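Local structure of putative alpha KG dependent 2,4-D dioxygenase (Burkholderia xenovorans, 5J92) at residues Leu11-Ala16 / Ile20-His25; Glu40-Ser45 / Ala132-Leu137; Val50-Arg55 / Phe250-Glu255; Thr149-Met154 / Asp260-Asp265. The protein binds an iron(II) ion and is probably a 2-oxoglutarate-dependent dioxygenase of the TauD/TfdA family. All blocks are in the same frame, centred on the assembly; numbering follows the deposited sequence.

Contact 1: Leu11-Ala16 / Ile20-His25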
loop_
_atom_site.group_PDB
_atom_site.type_symbol
_atom_site.label_atom_id
_atom_site.label_comp_id
_atom_site.label_asym_id
_atom_site.label_seq_id
_atom_site.Cartn_x
_atom_site.Cartn_y
_atom_site.Cartn_z
ATOM N N LEU A 11 34.077 17.139 -3.066
ATOM C CA LEU A 11 32.894 17.601 -2.357
ATOM C C LEU A 11 32.885 17.065 -0.934
ATOM O O LEU A 11 33.352 15.954 -0.670
ATOM C CB LEU A 11 31.625 17.158 -3.074
ATOM C CG LEU A 11 31.306 17.820 -4.406
ATOM C CD1 LEU A 11 30.057 17.171 -4.973
ATOM C CD2 LEU A 11 31.108 19.310 -4.207
ATOM N N ASN A 12 32.392 17.883 -0.008
ATOM C CA ASN A 12 32.290 17.493 1.395
ATOM C C ASN A 12 30.968 16.755 1.555
ATOM O O ASN A 12 29.934 17.337 1.879
ATOM C CB ASN A 12 32.403 18.722 2.290
ATOM C CG ASN A 12 32.350 18.385 3.777
ATOM O OD1 ASN A 12 32.169 17.225 4.163
ATOM N ND2 ASN A 12 32.545 19.401 4.619
ATOM N N VAL A 13 31.010 15.440 1.337
ATOM C CA VAL A 13 29.818 14.599 1.314
ATOM C C VAL A 13 29.687 13.878 2.646
ATOM O O VAL A 13 30.627 13.207 3.084
ATOM C CB VAL A 13 29.884 13.590 0.158
ATOM C CG1 VAL A 13 28.609 12.730 0.143
ATOM C CG2 VAL A 13 30.072 14.321 -1.146
ATOM N N GLU A 14 28.509 13.976 3.271
ATOM C CA GLU A 14 28.220 13.314 4.544
ATOM C C GLU A 14 26.942 12.507 4.392
ATOM O O GLU A 14 25.861 13.083 4.226
ATOM C CB GLU A 14 28.078 14.318 5.692
ATOM C CG GLU A 14 27.639 13.661 6.990
ATOM C CD GLU A 14 27.319 14.663 8.111
ATOM O OE1 GLU A 14 27.122 15.866 7.838
ATOM O OE2 GLU A 14 27.226 14.231 9.272
ATOM N N ALA A 15 27.057 11.184 4.497
ATOM C CA ALA A 15 25.902 10.307 4.302
ATOM C C ALA A 15 24.822 10.606 5.333
ATOM O O ALA A 15 25.107 10.719 6.528
ATOM C CB ALA A 15 26.335 8.846 4.394
ATOM N N ALA A 16 23.577 10.750 4.864
ATOM C CA ALA A 16 22.412 10.828 5.744
ATOM C C ALA A 16 21.705 9.490 5.861
ATOM O O ALA A 16 20.814 9.323 6.708
ATOM C CB ALA A 16 21.421 11.881 5.225
ATOM N N ILE A 20 20.950 6.144 0.107
ATOM C CA ILE A 20 19.910 6.927 -0.561
ATOM C C ILE A 20 20.241 8.413 -0.577
ATOM O O ILE A 20 20.018 9.090 -1.582
ATOM C CB ILE A 20 18.538 6.695 0.102
ATOM C CG1 ILE A 20 18.116 5.234 -0.035
ATOM C CG2 ILE A 20 17.488 7.633 -0.531
ATOM C CD1 ILE A 20 16.845 4.907 0.725
ATOM N N ALA A 21 20.735 8.949 0.539
ATOM C CA ALA A 21 20.776 10.389 0.732
ATOM C C ALA A 21 22.087 10.806 1.378
ATOM O O ALA A 21 22.653 10.083 2.202
ATOM C CB ALA A 21 19.605 10.868 1.607
ATOM N N ALA A 22 22.550 11.997 1.004
ATOM C CA ALA A 22 23.745 12.576 1.597
ATOM C C ALA A 22 23.626 14.090 1.603
ATOM O O ALA A 22 23.056 14.688 0.681
ATOM C CB ALA A 22 25.012 12.175 0.835
ATOM N N ARG A 23 24.221 14.701 2.622
ATOM C CA ARG A 23 24.396 16.142 2.670
ATOM C C ARG A 23 25.696 16.538 1.987
ATOM O O ARG A 23 26.698 15.809 2.020
ATOM C CB ARG A 23 24.404 16.643 4.120
ATOM C CG ARG A 23 23.007 16.659 4.756
ATOM C CD ARG A 23 22.998 17.230 6.179
ATOM N NE ARG A 23 21.625 17.427 6.651
ATOM C CZ ARG A 23 20.838 16.460 7.108
ATOM N NH1 ARG A 23 21.295 15.211 7.192
ATOM N NH2 ARG A 23 19.600 16.740 7.500
ATOM N N ILE A 24 25.670 17.701 1.347
ATOM C CA ILE A 24 26.846 18.265 0.713
ATOM C C ILE A 24 27.057 19.620 1.358
ATOM O O ILE A 24 26.241 20.532 1.190
ATOM C CB ILE A 24 26.680 18.387 -0.804
ATOM C CG1 ILE A 24 26.639 16.983 -1.407
ATOM C CG2 ILE A 24 27.840 19.164 -1.379
ATOM C CD1 ILE A 24 26.301 16.962 -2.849
ATOM N N HIS A 25 28.111 19.725 2.147
ATOM C CA HIS A 25 28.403 20.920 2.911
ATOM C C HIS A 25 29.338 21.808 2.121
ATOM O O HIS A 25 29.949 21.387 1.141
ATOM C CB HIS A 25 29.059 20.563 4.249
ATOM C CG HIS A 25 28.246 19.639 5.091
ATOM N ND1 HIS A 25 27.134 20.057 5.792
ATOM C CD2 HIS A 25 28.400 18.325 5.374
ATOM C CE1 HIS A 25 26.622 19.031 6.450
ATOM N NE2 HIS A 25 27.373 17.968 6.212
HETATM O O HOH W 1 31.884 20.564 -0.812
HETATM O O HOH W 2 24.083 14.010 6.485
#
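Residues Asn12 to Ala15 and Ala22 to His25 pair as the two antiparallel arms of a beta hairpin at the edge of the mixed main sheet, where strand 12-15 is outermost and strand 21-25 hydrogen-bonds onward to strand 50-53. The register is fixed by the Glu14–Arg23 hydrogen-bonded pair, with Glu14 N to Arg23 O at 2.9 Å and Arg23 N to Glu14 O at 2.8 Å. Toward the turn, Ala16 N reaches Ala21 O at 2.9 Å from above the carbonyl plane, away from its lone pairs. The hairpin borders the main sheet of what is probably the double-stranded beta-helix core of the cupin clan, and its two faces differ in chemistry. On the face of Val13 and Ile24, Val13 CG1 packs on Ala22 CB at 3.7 Å, while Tyr48 lies against Val13 and Ala22. The other face is polar: His25 NE2 donates to Glu14 OE1 at 2.7 Å, with the oxygen at the imidazole edge, 14° out of the ring plane. With CG anti to its backbone N (chi1 174°) and an extended chain beyond, Glu14 runs out to meet the ring; carboxylate and imidazole planes are turned 45° apart. A water accepts from Asn12 N at 2.8 Å and donates to His25 O at the end of the pairing away from the turn, while another bridges Glu14 O and Arg23 NH1, 3.1 Å from the latter.

Contact 2: Glu40-Ser45 / Ala132-Leu137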
loop_
_atom_site.group_PDB
_atom_site.type_symbol
_atom_site.label_atom_id
_atom_site.label_comp_id
_atom_site.label_asym_id
_atom_site.label_seq_id
_atom_site.Cartn_x
_atom_site.Cartn_y
_atom_site.Cartn_z
ATOM N N GLU A 40 30.892 17.124 -10.366
ATOM C CA GLU A 40 31.061 16.421 -9.095
ATOM C C GLU A 40 29.716 16.124 -8.443
ATOM O O GLU A 40 29.490 15.010 -7.950
ATOM C CB GLU A 40 31.943 17.231 -8.139
ATOM C CG GLU A 40 33.435 17.158 -8.428
ATOM C CD GLU A 40 34.266 18.043 -7.504
ATOM O OE1 GLU A 40 33.788 19.129 -7.102
ATOM O OE2 GLU A 40 35.406 17.649 -7.180
ATOM N N ILE A 41 28.801 17.098 -8.445
ATOM C CA ILE A 41 27.476 16.867 -7.874
ATOM C C ILE A 41 26.757 15.762 -8.644
ATOM O O ILE A 41 26.152 14.864 -8.043
ATOM C CB ILE A 41 26.663 18.179 -7.854
ATOM C CG1 ILE A 41 27.317 19.180 -6.879
ATOM C CG2 ILE A 41 25.228 17.916 -7.451
ATOM C CD1 ILE A 41 26.633 20.521 -6.817
ATOM N N GLU A 42 26.822 15.796 -9.980
ATOM C CA GLU A 42 26.229 14.713 -10.763
ATOM C C GLU A 42 26.798 13.363 -10.339
ATOM O O GLU A 42 26.052 12.411 -10.091
ATOM C CB GLU A 42 26.453 14.952 -12.263
ATOM C CG GLU A 42 25.681 16.158 -12.775
ATOM C CD GLU A 42 25.863 16.424 -14.261
ATOM O OE1 GLU A 42 26.939 16.112 -14.817
ATOM O OE2 GLU A 42 24.929 16.983 -14.869
ATOM N N GLN A 43 28.122 13.275 -10.197
ATOM C CA GLN A 43 28.722 12.011 -9.781
ATOM C C GLN A 43 28.243 11.610 -8.391
ATOM O O GLN A 43 27.907 10.445 -8.155
ATOM C CB GLN A 43 30.244 12.111 -9.827
ATOM C CG GLN A 43 30.802 12.283 -11.230
ATOM C CD GLN A 43 30.378 11.174 -12.184
ATOM O OE1 GLN A 43 29.812 11.436 -13.248
ATOM N NE2 GLN A 43 30.654 9.926 -11.805
ATOM N N ALA A 44 28.170 12.568 -7.467
ATOM C CA ALA A 44 27.667 12.262 -6.131
ATOM C C ALA A 44 26.225 11.763 -6.177
ATOM O O ALA A 44 25.846 10.891 -5.393
ATOM C CB ALA A 44 27.785 13.492 -5.224
ATOM N N SER A 45 25.399 12.317 -7.076
ATOM C CA SER A 45 24.028 11.829 -7.197
ATOM C C SER A 45 23.974 10.389 -7.695
ATOM O O SER A 45 23.032 9.666 -7.362
ATOM C CB SER A 45 23.209 12.730 -8.123
ATOM O OG SER A 45 23.554 12.527 -9.490
ATOM N N ALA A 132 10.754 13.783 -15.561
ATOM C CA ALA A 132 11.678 14.638 -14.841
ATOM C C ALA A 132 13.035 13.966 -14.708
ATOM O O ALA A 132 13.145 12.737 -14.688
ATOM C CB ALA A 132 11.145 14.953 -13.438
ATOM N N ARG A 133 14.077 14.793 -14.643
ATOM C CA ARG A 133 15.392 14.296 -14.259
ATOM C C ARG A 133 15.559 14.532 -12.757
ATOM O O ARG A 133 15.116 13.718 -11.952
ATOM C CB ARG A 133 16.491 14.983 -15.069
ATOM C CG ARG A 133 17.896 14.444 -14.802
ATOM C CD ARG A 133 18.904 15.045 -15.768
ATOM N NE ARG A 133 18.716 14.537 -17.128
ATOM C CZ ARG A 133 19.291 15.049 -18.209
ATOM N NH1 ARG A 133 20.095 16.101 -18.108
ATOM N NH2 ARG A 133 19.061 14.506 -19.398
ATOM N N TYR A 134 16.143 15.655 -12.371
ATOM C CA TYR A 134 16.253 16.044 -10.973
ATOM C C TYR A 134 15.101 16.963 -10.599
ATOM O O TYR A 134 14.728 17.858 -11.367
ATOM C CB TYR A 134 17.567 16.767 -10.708
ATOM C CG TYR A 134 18.818 15.960 -10.987
ATOM C CD1 TYR A 134 19.304 15.063 -10.046
ATOM C CD2 TYR A 134 19.521 16.105 -12.185
ATOM C CE1 TYR A 134 20.447 14.328 -10.279
ATOM C CE2 TYR A 134 20.669 15.365 -12.436
ATOM C CZ TYR A 134 21.129 14.481 -11.470
ATOM O OH TYR A 134 22.270 13.737 -11.672
ATOM N N SER A 135 14.560 16.759 -9.404
ATOM C CA SER A 135 13.638 17.703 -8.791
ATOM C C SER A 135 14.336 18.387 -7.622
ATOM O O SER A 135 15.247 17.822 -7.012
ATOM C CB SER A 135 12.359 17.000 -8.322
ATOM O OG SER A 135 11.619 16.482 -9.427
ATOM N N PHE A 136 13.921 19.624 -7.328
ATOM C CA PHE A 136 14.540 20.450 -6.300
ATOM C C PHE A 136 13.455 21.056 -5.424
ATOM O O PHE A 136 12.449 21.569 -5.934
ATOM C CB PHE A 136 15.386 21.577 -6.912
ATOM C CG PHE A 136 16.400 21.111 -7.925
ATOM C CD1 PHE A 136 16.013 20.785 -9.223
ATOM C CD2 PHE A 136 17.746 21.019 -7.585
ATOM C CE1 PHE A 136 16.934 20.359 -10.155
ATOM C CE2 PHE A 136 18.683 20.591 -8.515
ATOM C CZ PHE A 136 18.278 20.273 -9.810
ATOM N N LEU A 137 13.672 21.013 -4.106
ATOM C CA LEU A 137 12.743 21.555 -3.122
ATOM C C LEU A 137 13.545 22.357 -2.110
ATOM O O LEU A 137 14.444 21.813 -1.463
ATOM C CB LEU A 137 11.968 20.443 -2.404
ATOM C CG LEU A 137 10.583 19.995 -2.875
ATOM C CD1 LEU A 137 10.026 18.913 -1.944
ATOM C CD2 LEU A 137 9.618 21.169 -2.999
#
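The Tyr134 ring meets helix 35-47 at its edge: Ser45 OG lies near the ring plane beside the phenolic end, and the OH donates to it at 2.8 Å. Ser45 CB comes against the same margin, 3.9 Å from Tyr134 CE1. Elsewhere around the ring, Met263 of the neighbouring strand, Ile211 and Arg267 supply further contacts. With CG beside its own backbone N (chi1 -61°), Tyr134 projects from strand 132-139 toward the helix, bridging backbones whose nearest CA atoms, those of Ser45 and Tyr134, are still 9.6 Å apart. The helix here lies over one side of the main sheet, Ile41 and Ser45 resting on Leu51 of strand 50-53, and the tyrosine adds a polar tie to that apolar helix-on-sheet layer. Glu42 merely borders the phenol, its CA 4.2 Å and its CG 4.3 Å from Tyr134 OH, while its carboxylate goes to a salt bridge with Arg298. Ser45 OG, at chi1 75°, sits between its backbone N and carbonyl carbon, from where it donates to Glu42 O at 2.6 Å. The serine oxygen is therefore an acceptor from the phenol and a donor to the helix backbone at once, a relay with one direction of donation that leaves both buried hydroxyl protons engaged.

Contact 3: Val50-Arg55 / Phe250-Glu255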
loop_
_atom_site.group_PDB
_atom_site.type_symbol
_atom_site.label_atom_id
_atom_site.label_comp_id
_atom_site.label_asym_id
_atom_site.label_seq_id
_atom_site.Cartn_x
_atom_site.Cartn_y
_atom_site.Cartn_z
ATOM N N VAL A 50 19.532 11.243 -3.539
ATOM C CA VAL A 50 18.997 12.378 -2.781
ATOM C C VAL A 50 20.181 13.147 -2.215
ATOM O O VAL A 50 20.981 12.589 -1.453
ATOM C CB VAL A 50 18.055 11.951 -1.641
ATOM C CG1 VAL A 50 17.532 13.200 -0.873
ATOM C CG2 VAL A 50 16.893 11.095 -2.150
ATOM N N LEU A 51 20.316 14.415 -2.613
ATOM C CA LEU A 51 21.366 15.295 -2.124
ATOM C C LEU A 51 20.735 16.479 -1.397
ATOM O O LEU A 51 19.794 17.113 -1.908
ATOM C CB LEU A 51 22.261 15.783 -3.277
ATOM C CG LEU A 51 23.076 14.723 -4.029
ATOM C CD1 LEU A 51 23.834 15.346 -5.197
ATOM C CD2 LEU A 51 24.060 14.049 -3.088
ATOM N N ILE A 52 21.264 16.772 -0.218
ATOM C CA ILE A 52 20.747 17.799 0.684
ATOM C C ILE A 52 21.821 18.863 0.829
ATOM O O ILE A 52 22.934 18.567 1.291
ATOM C CB ILE A 52 20.401 17.213 2.061
ATOM C CG1 ILE A 52 19.398 16.077 1.917
ATOM C CG2 ILE A 52 19.932 18.306 2.999
ATOM C CD1 ILE A 52 19.677 14.939 2.876
ATOM N N PHE A 53 21.494 20.095 0.461
ATOM C CA PHE A 53 22.411 21.215 0.655
ATOM C C PHE A 53 21.871 22.077 1.792
ATOM O O PHE A 53 20.884 22.809 1.605
ATOM C CB PHE A 53 22.556 22.030 -0.637
ATOM C CG PHE A 53 22.946 21.201 -1.838
ATOM C CD1 PHE A 53 21.975 20.564 -2.606
ATOM C CD2 PHE A 53 24.275 21.064 -2.206
ATOM C CE1 PHE A 53 22.322 19.800 -3.709
ATOM C CE2 PHE A 53 24.635 20.309 -3.313
ATOM C CZ PHE A 53 23.661 19.680 -4.067
ATOM N N PRO A 54 22.441 21.996 2.991
ATOM C CA PRO A 54 21.868 22.728 4.128
ATOM C C PRO A 54 22.027 24.235 3.989
ATOM O O PRO A 54 22.962 24.732 3.358
ATOM C CB PRO A 54 22.673 22.209 5.333
ATOM C CG PRO A 54 23.281 20.900 4.877
ATOM C CD PRO A 54 23.542 21.102 3.393
ATOM N N ARG A 55 21.089 24.959 4.599
ATOM C CA ARG A 55 21.232 26.393 4.880
ATOM C C ARG A 55 21.548 27.202 3.616
ATOM O O ARG A 55 22.520 27.959 3.547
ATOM C CB ARG A 55 22.288 26.610 5.975
ATOM C CG ARG A 55 21.900 25.963 7.307
ATOM C CD ARG A 55 23.045 25.888 8.333
ATOM N NE ARG A 55 23.943 24.750 8.104
ATOM C CZ ARG A 55 23.753 23.512 8.575
ATOM N NH1 ARG A 55 24.633 22.546 8.303
ATOM N NH2 ARG A 55 22.686 23.232 9.315
ATOM N N PHE A 250 14.260 0.111 2.088
ATOM C CA PHE A 250 14.495 0.830 0.844
ATOM C C PHE A 250 14.150 2.310 0.953
ATOM O O PHE A 250 14.202 3.015 -0.057
ATOM C CB PHE A 250 13.681 0.204 -0.301
ATOM C CG PHE A 250 13.919 -1.261 -0.485
ATOM C CD1 PHE A 250 15.211 -1.764 -0.608
ATOM C CD2 PHE A 250 12.851 -2.150 -0.469
ATOM C CE1 PHE A 250 15.421 -3.119 -0.762
ATOM C CE2 PHE A 250 13.053 -3.513 -0.634
ATOM C CZ PHE A 250 14.348 -3.999 -0.778
ATOM N N VAL A 251 13.792 2.794 2.148
ATOM C CA VAL A 251 13.220 4.127 2.318
ATOM C C VAL A 251 14.095 4.978 3.230
ATOM O O VAL A 251 14.594 4.505 4.262
ATOM C CB VAL A 251 11.783 4.046 2.870
ATOM C CG1 VAL A 251 11.270 5.447 3.245
ATOM C CG2 VAL A 251 10.874 3.407 1.796
ATOM N N TYR A 252 14.292 6.234 2.827
ATOM C CA TYR A 252 14.861 7.287 3.662
ATOM C C TYR A 252 13.792 8.353 3.881
ATOM O O TYR A 252 13.209 8.856 2.917
ATOM C CB TYR A 252 16.108 7.906 3.007
ATOM C CG TYR A 252 16.540 9.242 3.595
ATOM C CD1 TYR A 252 17.088 9.319 4.870
ATOM C CD2 TYR A 252 16.395 10.423 2.876
ATOM C CE1 TYR A 252 17.486 10.538 5.400
ATOM C CE2 TYR A 252 16.782 11.658 3.406
ATOM C CZ TYR A 252 17.331 11.700 4.672
ATOM O OH TYR A 252 17.727 12.897 5.225
ATOM N N SER A 253 13.541 8.690 5.138
ATOM C CA SER A 253 12.577 9.721 5.509
ATOM C C SER A 253 13.330 10.999 5.877
ATOM O O SER A 253 14.122 11.014 6.830
ATOM C CB SER A 253 11.706 9.235 6.673
ATOM O OG SER A 253 10.698 10.188 6.995
ATOM N N HIS A 254 13.120 12.064 5.113
ATOM C CA HIS A 254 13.879 13.284 5.343
ATOM C C HIS A 254 13.140 14.182 6.325
ATOM O O HIS A 254 12.043 14.675 6.021
ATOM C CB HIS A 254 14.147 14.036 4.043
ATOM C CG HIS A 254 15.022 15.234 4.233
ATOM N ND1 HIS A 254 16.353 15.127 4.585
ATOM C CD2 HIS A 254 14.751 16.557 4.168
ATOM C CE1 HIS A 254 16.870 16.338 4.698
ATOM N NE2 HIS A 254 15.919 17.223 4.452
ATOM N N GLU A 255 13.753 14.405 7.495
ATOM C CA GLU A 255 13.278 15.408 8.445
ATOM C C GLU A 255 13.804 16.769 8.006
ATOM O O GLU A 255 15.014 17.017 8.037
ATOM C CB GLU A 255 13.737 15.082 9.867
ATOM C CG GLU A 255 13.113 13.822 10.455
ATOM C CD GLU A 255 11.638 13.991 10.769
ATOM O OE1 GLU A 255 11.148 15.143 10.805
ATOM O OE2 GLU A 255 10.956 12.968 10.972
#
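Ile52, Tyr252 and His254 carry this contact, which lies between the two sheets of the core, in keeping with the double-stranded beta-helix (jelly-roll) fold of the cupin clan: strand 50-53 belongs to the mixed main sheet, strand 251-254 to the smaller antiparallel one. Their backbones stay well apart, the nearest CA pair, Ile52 and His254, being 9.4 Å from each other, so side chains alone make the contact. Ile52 points toward strand 251-254 with CG1 turned beside its backbone N (chi1 -57°). Its CD1 rests against the place where the two rings meet, 3.6 Å from His254 CE1 and 3.7 Å from Tyr252 OH, oblique to both. Ile52 CG1 also lies 3.8 Å from His254 CE1, as the isoleucine and the histidine run alongside each other, pointing oppositely. Tyr252 and His254 both leave the strand with CG anti to the backbone N (chi1 164° and -175°), bringing their ends together next to the isoleucine methyl. There the phenol and imidazole are tied to each other, and the far nitrogen, His254 NE2, is bonded to Asp260, so the imidazole is held at both nitrogens and its rotation is fixed. The Tyr252 OH to His254 ND1 bond measures 2.7 Å, with the tyrosine's CZ in the plane of the histidine ring at its edge.

Contact 4: Thr149-Met154 / Asp260-Asp265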
loop_
_atom_site.group_PDB
_atom_site.type_symbol
_atom_site.label_atom_id
_atom_site.label_comp_id
_atom_site.label_asym_id
_atom_site.label_seq_id
_atom_site.Cartn_x
_atom_site.Cartn_y
_atom_site.Cartn_z
ATOM N N THR A 149 9.547 14.442 3.688
ATOM C CA THR A 149 9.558 13.879 2.347
ATOM C C THR A 149 10.317 12.561 2.434
ATOM O O THR A 149 11.397 12.507 3.027
ATOM C CB THR A 149 10.210 14.811 1.321
ATOM O OG1 THR A 149 9.608 16.101 1.388
ATOM C CG2 THR A 149 9.998 14.270 -0.100
ATOM N N GLN A 150 9.725 11.498 1.905
ATOM C CA GLN A 150 10.308 10.172 1.966
ATOM C C GLN A 150 10.735 9.734 0.572
ATOM O O GLN A 150 10.102 10.092 -0.427
ATOM C CB GLN A 150 9.322 9.159 2.565
ATOM C CG GLN A 150 8.853 9.531 3.961
ATOM C CD GLN A 150 8.074 8.418 4.657
ATOM O OE1 GLN A 150 7.384 7.613 4.019
ATOM N NE2 GLN A 150 8.188 8.372 5.985
ATOM N N PHE A 151 11.826 8.966 0.516
ATOM C CA PHE A 151 12.437 8.564 -0.743
ATOM C C PHE A 151 12.673 7.067 -0.713
ATOM O O PHE A 151 13.257 6.548 0.243
ATOM C CB PHE A 151 13.757 9.313 -0.995
ATOM C CG PHE A 151 13.594 10.802 -1.067
ATOM C CD1 PHE A 151 13.269 11.410 -2.270
ATOM C CD2 PHE A 151 13.739 11.592 0.076
ATOM C CE1 PHE A 151 13.103 12.790 -2.352
ATOM C CE2 PHE A 151 13.575 12.970 0.011
ATOM C CZ PHE A 151 13.255 13.572 -1.211
ATOM N N ALA A 152 12.232 6.381 -1.761
ATOM C CA ALA A 152 12.371 4.937 -1.870
ATOM C C ALA A 152 13.341 4.604 -2.993
ATOM O O ALA A 152 13.160 5.053 -4.134
ATOM C CB ALA A 152 11.013 4.273 -2.096
ATOM N N ASP A 153 14.366 3.821 -2.667
ATOM C CA ASP A 153 15.448 3.521 -3.609
ATOM C C ASP A 153 15.023 2.398 -4.556
ATOM O O ASP A 153 14.950 1.232 -4.151
ATOM C CB ASP A 153 16.709 3.146 -2.838
ATOM C CG ASP A 153 17.948 3.029 -3.740
ATOM O OD1 ASP A 153 17.798 2.842 -4.976
ATOM O OD2 ASP A 153 19.073 3.120 -3.186
ATOM N N MET A 154 14.735 2.743 -5.816
ATOM C CA MET A 154 14.333 1.747 -6.808
ATOM C C MET A 154 15.496 0.882 -7.301
ATOM O O MET A 154 15.251 -0.177 -7.904
ATOM C CB MET A 154 13.673 2.429 -8.013
ATOM C CG MET A 154 12.381 3.183 -7.686
ATOM S SD MET A 154 11.114 2.115 -6.977
ATOM C CE MET A 154 11.289 2.474 -5.256
ATOM N N ASP A 260 16.885 23.894 3.912
ATOM C CA ASP A 260 17.414 22.733 3.220
ATOM C C ASP A 260 17.085 22.881 1.737
ATOM O O ASP A 260 15.935 23.159 1.376
ATOM C CB ASP A 260 16.760 21.444 3.719
ATOM C CG ASP A 260 17.411 20.850 4.961
ATOM O OD1 ASP A 260 18.469 21.316 5.426
ATOM O OD2 ASP A 260 16.834 19.860 5.453
ATOM N N LEU A 261 18.074 22.685 0.878
ATOM C CA LEU A 261 17.823 22.470 -0.543
ATOM C C LEU A 261 18.012 20.982 -0.804
ATOM O O LEU A 261 19.127 20.460 -0.685
ATOM C CB LEU A 261 18.750 23.316 -1.413
ATOM C CG LEU A 261 18.316 23.640 -2.846
ATOM C CD1 LEU A 261 19.398 24.437 -3.547
ATOM C CD2 LEU A 261 18.007 22.403 -3.656
ATOM N N VAL A 262 16.932 20.301 -1.169
ATOM C CA VAL A 262 16.969 18.864 -1.414
ATOM C C VAL A 262 16.771 18.643 -2.906
ATOM O O VAL A 262 15.779 19.102 -3.493
ATOM C CB VAL A 262 15.920 18.099 -0.594
ATOM C CG1 VAL A 262 15.955 16.604 -0.957
ATOM C CG2 VAL A 262 16.174 18.292 0.894
ATOM N N MET A 263 17.737 17.959 -3.508
ATOM C CA MET A 263 17.760 17.631 -4.924
ATOM C C MET A 263 17.713 16.120 -5.045
ATOM O O MET A 263 18.494 15.426 -4.378
ATOM C CB MET A 263 19.022 18.222 -5.565
ATOM C CG MET A 263 19.536 17.569 -6.818
ATOM S SD MET A 263 21.144 18.300 -7.196
ATOM C CE MET A 263 21.455 17.607 -8.816
ATOM N N TRP A 264 16.748 15.596 -5.820
ATOM C CA TRP A 264 16.627 14.149 -5.949
ATOM C C TRP A 264 16.458 13.733 -7.403
ATOM O O TRP A 264 15.879 14.454 -8.224
ATOM C CB TRP A 264 15.486 13.572 -5.068
ATOM C CG TRP A 264 14.060 13.864 -5.511
ATOM C CD1 TRP A 264 13.283 13.121 -6.363
ATOM C CD2 TRP A 264 13.249 14.956 -5.085
ATOM N NE1 TRP A 264 12.036 13.704 -6.511
ATOM C CE2 TRP A 264 11.991 14.830 -5.729
ATOM C CE3 TRP A 264 13.461 16.042 -4.229
ATOM C CZ2 TRP A 264 10.962 15.736 -5.531
ATOM C CZ3 TRP A 264 12.426 16.948 -4.042
ATOM C CH2 TRP A 264 11.198 16.791 -4.690
ATOM N N ASP A 265 17.013 12.562 -7.706
ATOM C CA ASP A 265 17.065 12.009 -9.061
ATOM C C ASP A 265 15.855 11.096 -9.245
ATOM O O ASP A 265 15.809 9.984 -8.718
ATOM C CB ASP A 265 18.396 11.286 -9.263
ATOM C CG ASP A 265 18.643 10.863 -10.715
ATOM O OD1 ASP A 265 17.682 10.854 -11.518
ATOM O OD2 ASP A 265 19.815 10.560 -11.048
#
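Aromatic contact dominates where Phe151 meets Trp264. Phe151 CE1 stands over one face of the indole, 3.3 Å above its plane and displaced toward the rim, with Trp264 CG and CD2 each 3.5 Å from it. The rings meet obliquely: the phenyl and the five-membered ring have planes 57° apart and centroids 5.1 Å apart, and the two side chains run roughly perpendicular. With CG between the backbone N and the carbonyl carbon (chi1 72°), the indole of Trp264 turns a face toward CE1 of Phe151.

Aliphatic packing continues the same patch. Phe151 CZ reaches Val262 CG1 at 4.1 Å, and the valine faces the phenylalanine head-on from the other sheet. Strand 149-153 is the middle strand of the smaller antiparallel sheet and strand 261-265 is an inner strand of the main sheet, so these three residues pack between the two sheets of the double-stranded beta-helix expected for this family. Val50 of the main sheet packs on both Phe151 and Val262 in the same layer.

The ring contacts also lead to the metal. Trp264 meets the ring of His271, an iron ligand, with planes at about 55°, and Phe151 touches His271 too; the two aromatics thus form part of the second shell, next to a ligand seen in this structure. The indole side chain is about 5 Å from the iron(II) ion at its nearest atoms.

Contacts 3 and 4 are two neighbouring parts of one interior between the sheets, their centres 6 Å apart, with Val50 CG2 packed 3.5 Å from Phe151 CG. Contact 1 extends the main sheet outward from contact 3 through the probable hydrogen bond from Ile24 N to Ile52 O, 2.9 Å. The helix of contact 2 lies on the other side of the main sheet, and its strand joins contact 4 through Ser135 N and Trp264 O, also 2.9 Å apart. Leu11 CD1 meets Glu40 C at 3.6 Å, linking hairpin and helix. Nearness to iron(II), bound by His122, Asp124 and His271, falls from the side chain of Trp264 (about 5 Å) to those of Tyr134 (about 12 Å) and His254 (about 13 Å).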